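Local coordinates for gram-negative insecticidal protein (PDB 6FBM) that is an insecticidal toxin of the MACPF (membrane attack complex/perforin) family and probably acts on target membranes by forming pores, at residues A[148-153]-A[286-291]; A[96-101]-A[299-304]. All coordinates share one frame; numbering follows the deposited sequence.

Interaction 1. Residues A[148-153]-A[286-291]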
ATOM      1  N   ASP A 148      -7.897  -0.447 -41.536  1.00 40.31           N
ATOM      2  CA  ASP A 148      -6.851  -1.132 -42.318  1.00 42.01           C
ATOM      3  C   ASP A 148      -7.090  -2.647 -42.459  1.00 40.30           C
ATOM      4  O   ASP A 148      -6.752  -3.233 -43.494  1.00 40.03           O
ATOM      5  CB  ASP A 148      -5.388  -0.787 -41.927  1.00 47.12           C
ATOM      6  CG  ASP A 148      -5.172  -0.561 -40.422  1.00 55.13           C
ATOM      7  OD1 ASP A 148      -5.830  -1.224 -39.590  1.00 58.00           O
ATOM      8  OD2 ASP A 148      -4.331   0.302 -40.086  1.00 61.46           O
ATOM      9  N   PHE A 149      -7.715  -3.268 -41.455  1.00 38.71           N
ATOM     10  CA  PHE A 149      -8.091  -4.662 -41.568  1.00 36.49           C
ATOM     11  C   PHE A 149      -9.150  -4.830 -42.657  1.00 36.84           C
ATOM     12  O   PHE A 149      -8.995  -5.694 -43.516  1.00 37.25           O
ATOM     13  CB  PHE A 149      -8.546  -5.244 -40.227  1.00 34.44           C
ATOM     14  CG  PHE A 149      -9.048  -6.667 -40.313  1.00 32.39           C
ATOM     15  CD1 PHE A 149      -8.268  -7.654 -40.884  1.00 32.15           C
ATOM     16  CD2 PHE A 149     -10.292  -7.009 -39.810  1.00 30.77           C
ATOM     17  CE1 PHE A 149      -8.722  -8.955 -40.964  1.00 32.87           C
ATOM     18  CE2 PHE A 149     -10.751  -8.311 -39.875  1.00 31.58           C
ATOM     19  CZ  PHE A 149      -9.969  -9.282 -40.450  1.00 32.04           C
ATOM     20  N   ARG A 150     -10.196  -3.999 -42.642  1.00 36.18           N
ATOM     21  CA  ARG A 150     -11.197  -4.025 -43.718  1.00 37.90           C
ATOM     22  C   ARG A 150     -10.554  -3.900 -45.104  1.00 37.89           C
ATOM     23  O   ARG A 150     -10.917  -4.648 -46.021  1.00 36.79           O
ATOM     24  CB  ARG A 150     -12.270  -2.930 -43.552  1.00 40.20           C
ATOM     25  CG  ARG A 150     -13.301  -2.880 -44.692  1.00 42.97           C
ATOM     26  CD  ARG A 150     -14.267  -1.707 -44.641  1.00 46.29           C
ATOM     27  NE  ARG A 150     -15.072  -1.751 -43.424  1.00 49.26           N
ATOM     28  CZ  ARG A 150     -16.065  -2.623 -43.177  1.00 52.68           C
ATOM     29  NH1 ARG A 150     -16.429  -3.568 -44.079  1.00 48.28           N
ATOM     30  NH2 ARG A 150     -16.698  -2.554 -41.996  1.00 52.38           N
ATOM     31  N   ASP A 151      -9.613  -2.960 -45.255  1.00 37.01           N
ATOM     32  CA  ASP A 151      -8.982  -2.721 -46.553  1.00 39.84           C
ATOM     33  C   ASP A 151      -8.203  -3.964 -46.983  1.00 39.58           C
ATOM     34  O   ASP A 151      -8.456  -4.486 -48.075  1.00 38.43           O
ATOM     35  CB  ASP A 151      -8.123  -1.444 -46.559  1.00 38.98           C
ATOM     36  CG  ASP A 151      -8.994  -0.144 -46.505  1.00 41.87           C
ATOM     37  OD1 ASP A 151     -10.235  -0.196 -46.690  1.00 39.88           O
ATOM     38  OD2 ASP A 151      -8.458   0.967 -46.265  1.00 45.29           O
ATOM     39  N   ASP A 152      -7.336  -4.468 -46.100  1.00 37.64           N
ATOM     40  CA  ASP A 152      -6.525  -5.654 -46.410  1.00 37.78           C
ATOM     41  C   ASP A 152      -7.374  -6.884 -46.665  1.00 36.72           C
ATOM     42  O   ASP A 152      -7.168  -7.583 -47.662  1.00 36.87           O
ATOM     43  CB  ASP A 152      -5.509  -5.956 -45.291  1.00 39.15           C
ATOM     44  CG  ASP A 152      -4.394  -4.940 -45.225  1.00 38.63           C
ATOM     45  OD1 ASP A 152      -4.195  -4.242 -46.227  1.00 40.81           O
ATOM     46  OD2 ASP A 152      -3.715  -4.829 -44.184  1.00 38.20           O
ATOM     47  N   LEU A 153      -8.327  -7.127 -45.771  1.00 35.51           N
ATOM     48  CA  LEU A 153      -9.230  -8.274 -45.868  1.00 34.96           C
ATOM     49  C   LEU A 153      -9.940  -8.323 -47.215  1.00 35.94           C
ATOM     50  O   LEU A 153     -10.016  -9.379 -47.824  1.00 35.33           O
ATOM     51  CB  LEU A 153     -10.254  -8.228 -44.735  1.00 34.66           C
ATOM     52  CG  LEU A 153     -11.362  -9.269 -44.707  1.00 35.10           C
ATOM     53  CD1 LEU A 153     -10.804 -10.667 -44.475  1.00 35.80           C
ATOM     54  CD2 LEU A 153     -12.350  -8.908 -43.613  1.00 36.12           C
ATOM     55  N   LEU A 286     -15.548 -12.873 -42.639  1.00 19.82           N
ATOM     56  CA  LEU A 286     -15.734 -11.423 -42.552  1.00 19.97           C
ATOM     57  C   LEU A 286     -15.601 -10.668 -43.869  1.00 22.61           C
ATOM     58  O   LEU A 286     -15.929  -9.473 -43.946  1.00 23.58           O
ATOM     59  CB  LEU A 286     -14.723 -10.843 -41.560  1.00 18.27           C
ATOM     60  CG  LEU A 286     -14.789 -11.401 -40.141  1.00 16.76           C
ATOM     61  CD1 LEU A 286     -13.542 -10.976 -39.367  1.00 16.56           C
ATOM     62  CD2 LEU A 286     -16.064 -10.919 -39.471  1.00 15.84           C
ATOM     63  N   ALA A 287     -15.070 -11.327 -44.898  1.00 25.05           N
ATOM     64  CA  ALA A 287     -14.863 -10.673 -46.186  1.00 28.52           C
ATOM     65  C   ALA A 287     -16.214 -10.377 -46.847  1.00 29.93           C
ATOM     66  O   ALA A 287     -17.159 -11.163 -46.699  1.00 30.71           O
ATOM     67  CB  ALA A 287     -14.006 -11.551 -47.080  1.00 28.61           C
ATOM     68  N   ASP A 288     -16.311  -9.235 -47.536  1.00 32.92           N
ATOM     69  CA  ASP A 288     -17.566  -8.811 -48.205  1.00 35.42           C
ATOM     70  C   ASP A 288     -18.008  -9.778 -49.307  1.00 37.97           C
ATOM     71  O   ASP A 288     -19.160 -10.214 -49.314  1.00 37.77           O
ATOM     72  CB  ASP A 288     -17.437  -7.397 -48.801  1.00 33.60           C
ATOM     73  CG  ASP A 288     -17.391  -6.304 -47.753  1.00 32.57           C
ATOM     74  OD1 ASP A 288     -17.955  -6.455 -46.656  1.00 33.05           O
ATOM     75  OD2 ASP A 288     -16.804  -5.258 -48.041  1.00 32.92           O
ATOM     76  N   LYS A 289     -17.083 -10.131 -50.199  1.00 42.13           N
ATOM     77  CA  LYS A 289     -17.414 -10.927 -51.386  1.00 52.43           C
ATOM     78  C   LYS A 289     -17.229 -12.431 -51.141  1.00 51.55           C
ATOM     79  O   LYS A 289     -16.202 -12.834 -50.631  1.00 51.65           O
ATOM     80  CB  LYS A 289     -16.550 -10.480 -52.569  1.00 61.07           C
ATOM     81  CG  LYS A 289     -16.554  -8.986 -52.819  1.00 66.14           C
ATOM     82  CD  LYS A 289     -16.162  -8.590 -54.234  1.00 71.86           C
ATOM     83  CE  LYS A 289     -15.791  -7.103 -54.216  1.00 74.55           C
ATOM     84  NZ  LYS A 289     -16.005  -6.347 -55.488  1.00 75.14           N
ATOM     85  N   PRO A 290     -18.212 -13.266 -51.522  1.00 54.47           N
ATOM     86  CA  PRO A 290     -18.024 -14.730 -51.443  1.00 56.20           C
ATOM     87  C   PRO A 290     -16.761 -15.292 -52.134  1.00 55.04           C
ATOM     88  O   PRO A 290     -16.237 -16.311 -51.690  1.00 51.30           O
ATOM     89  CB  PRO A 290     -19.288 -15.281 -52.133  1.00 57.36           C
ATOM     90  CG  PRO A 290     -20.325 -14.226 -51.915  1.00 57.60           C
ATOM     91  CD  PRO A 290     -19.598 -12.909 -51.898  1.00 57.32           C
ATOM     92  N   GLU A 291     -16.289 -14.635 -53.193  1.00 55.52           N
ATOM     93  CA  GLU A 291     -15.093 -15.063 -53.938  1.00 53.20           C
ATOM     94  C   GLU A 291     -13.854 -14.896 -53.070  1.00 50.77           C
ATOM     95  O   GLU A 291     -12.923 -15.693 -53.133  1.00 55.68           O
ATOM     96  CB  GLU A 291     -14.883 -14.238 -55.228  1.00 53.90           C
ATOM     97  CG  GLU A 291     -16.098 -14.105 -56.142  1.00 55.43           C
ATOM     98  CD  GLU A 291     -16.953 -12.888 -55.810  1.00 54.83           C
ATOM     99  OE1 GLU A 291     -16.450 -11.742 -55.895  1.00 55.08           O
ATOM    100  OE2 GLU A 291     -18.125 -13.080 -55.427  1.00 49.87           O
TER
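L153 of helix 147-154 packs on the turn formed by L286 and A287, and these residues carry the tight half of the contact. Its CG stands anti to the backbone N (chi1 175°), and from there the two methyls divide the turn between them. CD2 lies against the L286 peptide, 3.6 Å from L286 O, and also meets L286 CB at 3.7 Å, the two leucine side chains crossing at about a right angle. CD1 faces the A287 methyl more loosely, with 4.2 Å between L153 CD1 and A287 CB. One turn earlier, F149 offers the rim of its ring: L286 CD1 reaches the edge in the ring plane, 3.9 Å from F149 CE2. A face of the same ring is covered from within the helix by L153 CB, 4.1 Å above the plane and offset toward the rim. F149, L153, L286 and A287 are all buried, with L40, F41, L163 and L296 packed around them.

The polar side is slacker and nearer solvent. R150 NH1 stays 4.2 Å from D288 OD1, too long for a salt bridge. The guanidinium and carboxylate planes nevertheless lie only 18° apart, with OD1 at the guanidinium edge; R150 NH2 has a firmer partner in R142 O. Two backbone atoms are tied through neighbours: N154 OD1 accepts from D288 N, while R292 NE donates to L153 O.

The arrangement is a helix packed on the 3-10 and loop residues 286-288 within the MAC/perforin domain, with K289 at the N-cap position of helix 290-298. A small leucine-phenylalanine core, bordered by two opposite charges that stay apart, joins helix 147-154 to the chain that leads into helix 290-298.

Interaction 2. Residues A[96-101]-A[299-304]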
ATOM      1  N   GLY A  96     -12.190 -28.371 -40.306  1.00 45.96           N
ATOM      2  CA  GLY A  96     -11.137 -29.246 -40.791  1.00 41.34           C
ATOM      3  C   GLY A  96     -10.730 -30.140 -39.647  1.00 39.78           C
ATOM      4  O   GLY A  96     -11.352 -30.140 -38.591  1.00 37.23           O
ATOM      5  N   ARG A  97      -9.692 -30.921 -39.870  1.00 40.72           N
ATOM      6  CA  ARG A  97      -9.212 -31.865 -38.881  1.00 42.26           C
ATOM      7  C   ARG A  97      -7.752 -31.512 -38.665  1.00 38.44           C
ATOM      8  O   ARG A  97      -6.868 -32.360 -38.798  1.00 40.86           O
ATOM      9  CB  ARG A  97      -9.405 -33.311 -39.381  1.00 47.08           C
ATOM     10  CG  ARG A  97     -10.864 -33.717 -39.682  1.00 55.36           C
ATOM     11  CD  ARG A  97     -10.970 -34.716 -40.870  1.00 60.52           C
ATOM     12  NE  ARG A  97     -12.287 -34.816 -41.564  1.00 64.20           N
ATOM     13  CZ  ARG A  97     -12.757 -34.013 -42.541  1.00 66.25           C
ATOM     14  NH1 ARG A  97     -12.072 -32.954 -42.983  1.00 65.72           N
ATOM     15  NH2 ARG A  97     -13.961 -34.260 -43.083  1.00 65.30           N
ATOM     16  N   TYR A  98      -7.497 -30.239 -38.346  1.00 32.52           N
ATOM     17  CA  TYR A  98      -6.120 -29.749 -38.187  1.00 29.35           C
ATOM     18  C   TYR A  98      -5.585 -30.067 -36.808  1.00 28.00           C
ATOM     19  O   TYR A  98      -6.328 -30.088 -35.823  1.00 27.06           O
ATOM     20  CB  TYR A  98      -6.023 -28.237 -38.456  1.00 28.98           C
ATOM     21  CG  TYR A  98      -6.196 -27.844 -39.911  1.00 28.89           C
ATOM     22  CD1 TYR A  98      -5.123 -27.887 -40.804  1.00 27.43           C
ATOM     23  CD2 TYR A  98      -7.438 -27.469 -40.409  1.00 28.45           C
ATOM     24  CE1 TYR A  98      -5.288 -27.561 -42.143  1.00 28.26           C
ATOM     25  CE2 TYR A  98      -7.608 -27.152 -41.759  1.00 29.51           C
ATOM     26  CZ  TYR A  98      -6.520 -27.186 -42.607  1.00 28.67           C
ATOM     27  OH  TYR A  98      -6.674 -26.867 -43.915  1.00 29.88           O
ATOM     28  N   LYS A  99      -4.285 -30.323 -36.749  1.00 28.17           N
ATOM     29  CA  LYS A  99      -3.537 -30.375 -35.492  1.00 29.17           C
ATOM     30  C   LYS A  99      -3.107 -28.960 -35.110  1.00 27.33           C
ATOM     31  O   LYS A  99      -2.162 -28.392 -35.678  1.00 28.26           O
ATOM     32  CB  LYS A  99      -2.313 -31.296 -35.622  1.00 32.27           C
ATOM     33  CG  LYS A  99      -2.664 -32.720 -36.011  1.00 32.53           C
ATOM     34  CD  LYS A  99      -1.442 -33.567 -36.333  1.00 33.84           C
ATOM     35  CE  LYS A  99      -1.867 -34.748 -37.187  1.00 36.99           C
ATOM     36  NZ  LYS A  99      -0.705 -35.602 -37.566  1.00 40.06           N
ATOM     37  N   LEU A 100      -3.821 -28.410 -34.131  1.00 24.67           N
ATOM     38  CA  LEU A 100      -3.643 -27.040 -33.684  1.00 22.38           C
ATOM     39  C   LEU A 100      -2.762 -27.003 -32.472  1.00 20.45           C
ATOM     40  O   LEU A 100      -2.421 -28.041 -31.913  1.00 21.70           O
ATOM     41  CB  LEU A 100      -4.989 -26.425 -33.337  1.00 22.88           C
ATOM     42  CG  LEU A 100      -6.073 -26.440 -34.416  1.00 23.28           C
ATOM     43  CD1 LEU A 100      -7.360 -25.866 -33.859  1.00 23.54           C
ATOM     44  CD2 LEU A 100      -5.618 -25.652 -35.634  1.00 23.44           C
ATOM     45  N   PHE A 101      -2.374 -25.796 -32.098  1.00 18.49           N
ATOM     46  CA  PHE A 101      -1.676 -25.528 -30.840  1.00 18.05           C
ATOM     47  C   PHE A 101      -0.346 -26.273 -30.700  1.00 18.36           C
ATOM     48  O   PHE A 101      -0.004 -26.755 -29.625  1.00 16.74           O
ATOM     49  CB  PHE A 101      -2.600 -25.813 -29.642  1.00 16.77           C
ATOM     50  CG  PHE A 101      -3.991 -25.292 -29.825  1.00 16.73           C
ATOM     51  CD1 PHE A 101      -4.212 -23.957 -30.173  1.00 16.38           C
ATOM     52  CD2 PHE A 101      -5.084 -26.125 -29.672  1.00 16.66           C
ATOM     53  CE1 PHE A 101      -5.497 -23.478 -30.361  1.00 15.88           C
ATOM     54  CE2 PHE A 101      -6.381 -25.642 -29.854  1.00 16.57           C
ATOM     55  CZ  PHE A 101      -6.585 -24.316 -30.207  1.00 15.85           C
ATOM     56  N   ALA A 299      -6.636 -20.986 -49.079  1.00 30.69           N
ATOM     57  CA  ALA A 299      -5.244 -20.804 -48.741  1.00 30.39           C
ATOM     58  C   ALA A 299      -4.882 -21.330 -47.339  1.00 32.41           C
ATOM     59  O   ALA A 299      -3.685 -21.406 -46.982  1.00 31.58           O
ATOM     60  CB  ALA A 299      -4.884 -19.345 -48.876  1.00 29.80           C
ATOM     61  N   PHE A 300      -5.886 -21.710 -46.539  1.00 32.71           N
ATOM     62  CA  PHE A 300      -5.600 -22.138 -45.171  1.00 33.31           C
ATOM     63  C   PHE A 300      -4.728 -23.399 -45.099  1.00 34.13           C
ATOM     64  O   PHE A 300      -3.804 -23.435 -44.302  1.00 32.50           O
ATOM     65  CB  PHE A 300      -6.877 -22.279 -44.353  1.00 33.64           C
ATOM     66  CG  PHE A 300      -6.643 -22.468 -42.881  1.00 33.48           C
ATOM     67  CD1 PHE A 300      -5.943 -21.520 -42.147  1.00 33.17           C
ATOM     68  CD2 PHE A 300      -7.155 -23.583 -42.221  1.00 32.28           C
ATOM     69  CE1 PHE A 300      -5.741 -21.691 -40.786  1.00 33.24           C
ATOM     70  CE2 PHE A 300      -6.966 -23.745 -40.869  1.00 32.18           C
ATOM     71  CZ  PHE A 300      -6.249 -22.809 -40.144  1.00 33.08           C
ATOM     72  N   PRO A 301      -4.988 -24.420 -45.949  1.00 35.18           N
ATOM     73  CA  PRO A 301      -4.086 -25.575 -45.936  1.00 34.24           C
ATOM     74  C   PRO A 301      -2.619 -25.256 -46.097  1.00 34.29           C
ATOM     75  O   PRO A 301      -1.788 -25.850 -45.386  1.00 32.23           O
ATOM     76  CB  PRO A 301      -4.584 -26.423 -47.099  1.00 35.28           C
ATOM     77  CG  PRO A 301      -6.049 -26.133 -47.163  1.00 34.85           C
ATOM     78  CD  PRO A 301      -6.232 -24.722 -46.694  1.00 34.89           C
ATOM     79  N   GLU A 302      -2.276 -24.338 -47.000  1.00 35.08           N
ATOM     80  CA  GLU A 302      -0.847 -24.000 -47.178  1.00 36.24           C
ATOM     81  C   GLU A 302      -0.316 -23.174 -46.015  1.00 34.44           C
ATOM     82  O   GLU A 302       0.820 -23.395 -45.595  1.00 32.75           O
ATOM     83  CB  GLU A 302      -0.491 -23.390 -48.563  1.00 40.53           C
ATOM     84  CG  GLU A 302      -1.055 -22.006 -48.880  1.00 46.12           C
ATOM     85  CD  GLU A 302      -0.193 -21.173 -49.830  1.00 49.05           C
ATOM     86  OE1 GLU A 302       1.051 -21.232 -49.730  1.00 51.20           O
ATOM     87  OE2 GLU A 302      -0.787 -20.409 -50.637  1.00 50.37           O
ATOM     88  N   PHE A 303      -1.126 -22.272 -45.458  1.00 34.52           N
ATOM     89  CA  PHE A 303      -0.734 -21.583 -44.225  1.00 34.30           C
ATOM     90  C   PHE A 303      -0.355 -22.586 -43.124  1.00 33.77           C
ATOM     91  O   PHE A 303       0.628 -22.386 -42.415  1.00 36.34           O
ATOM     92  CB  PHE A 303      -1.853 -20.645 -43.722  1.00 32.35           C
ATOM     93  CG  PHE A 303      -1.521 -19.945 -42.439  1.00 30.11           C
ATOM     94  CD1 PHE A 303      -0.754 -18.788 -42.432  1.00 29.80           C
ATOM     95  CD2 PHE A 303      -1.958 -20.455 -41.228  1.00 30.02           C
ATOM     96  CE1 PHE A 303      -0.433 -18.151 -41.236  1.00 30.58           C
ATOM     97  CE2 PHE A 303      -1.636 -19.835 -40.019  1.00 30.78           C
ATOM     98  CZ  PHE A 303      -0.894 -18.659 -40.028  1.00 31.07           C
ATOM     99  N   MET A 304      -1.141 -23.659 -43.017  1.00 33.69           N
ATOM    100  CA  MET A 304      -0.990 -24.688 -41.980  1.00 34.47           C
ATOM    101  C   MET A 304      -0.002 -25.805 -42.286  1.00 36.52           C
ATOM    102  O   MET A 304       0.295 -26.598 -41.399  1.00 38.24           O
ATOM    103  CB  MET A 304      -2.363 -25.325 -41.688  1.00 32.49           C
ATOM    104  CG  MET A 304      -3.429 -24.365 -41.164  1.00 31.68           C
ATOM    105  SD  MET A 304      -2.954 -23.663 -39.575  1.00 30.87           S
ATOM    106  CE  MET A 304      -3.257 -25.048 -38.453  1.00 30.22           C
TER
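Y98 and F300 meet because their first torsions send the rings toward one another: CG of Y98 is anti to the carbonyl carbon (chi1 -71°), whereas CG of F300 is anti to the backbone N (chi1 -169°). The two side chains run antiparallel past one another and form a T-shaped, edge-to-face pair with planes at 70° and centroids 4.9 Å apart. F300 is the edge: its CE2 sits over a face of Y98, offset toward the rim and 3.6 Å from Y98 CE2.

M304, one helical turn after F300, flanks this pair. Its CB comes to 3.7 Å from Y98 CE1 by an oblique approach. The chain then folds at chi2 and chi3, and SD stands 5.4 Å from the Y98 ring centroid in an oblique Met-aromatic contact, on the face that F300 also approaches. The terminal methyl goes on to L100, with CE 3.7 Å from L100 CD2. At its far end the tyrosine rests on P301, where OH lies 3.4 Å from P301 CG and the ring edge looks toward P301 CA.

F300 is enclosed further by W284 and Y170, both edge-to-face with it. K99 takes its charge away to a salt bridge with E82, and its backbone N donates to Q308 OE1.

Across the interface, then, ring, thioether and aliphatic groups meet, and even the Y98 hydroxyl lies against proline carbons. Attraction between the loop and helix 300-304 should rest mainly on dispersion and the weak electrostatics of C-H groups directed at a pi face, consistent with an apolar contact held by close fit rather than charge pairing.

In the fold
Both contacts draw on consecutive parts of one strip of chain: residues 286-291 lead into helix 290-298, and helix 300-304 follows in the chain. Interaction 1 is nested inside the loop that interaction 2 closes, and all four segments belong to the MAC/perforin domain. They do not touch; their centres are 20 Å apart and their nearest atoms about 9 Å. Helix 160-167 borders both, with L163 against L153 and D152 and M161 against A299, E302 and F303. Interaction 1 is the more peripheral, its centre 42 Å from that of the chain against 23 Å for interaction 2. Neither segment pair meets another subunit.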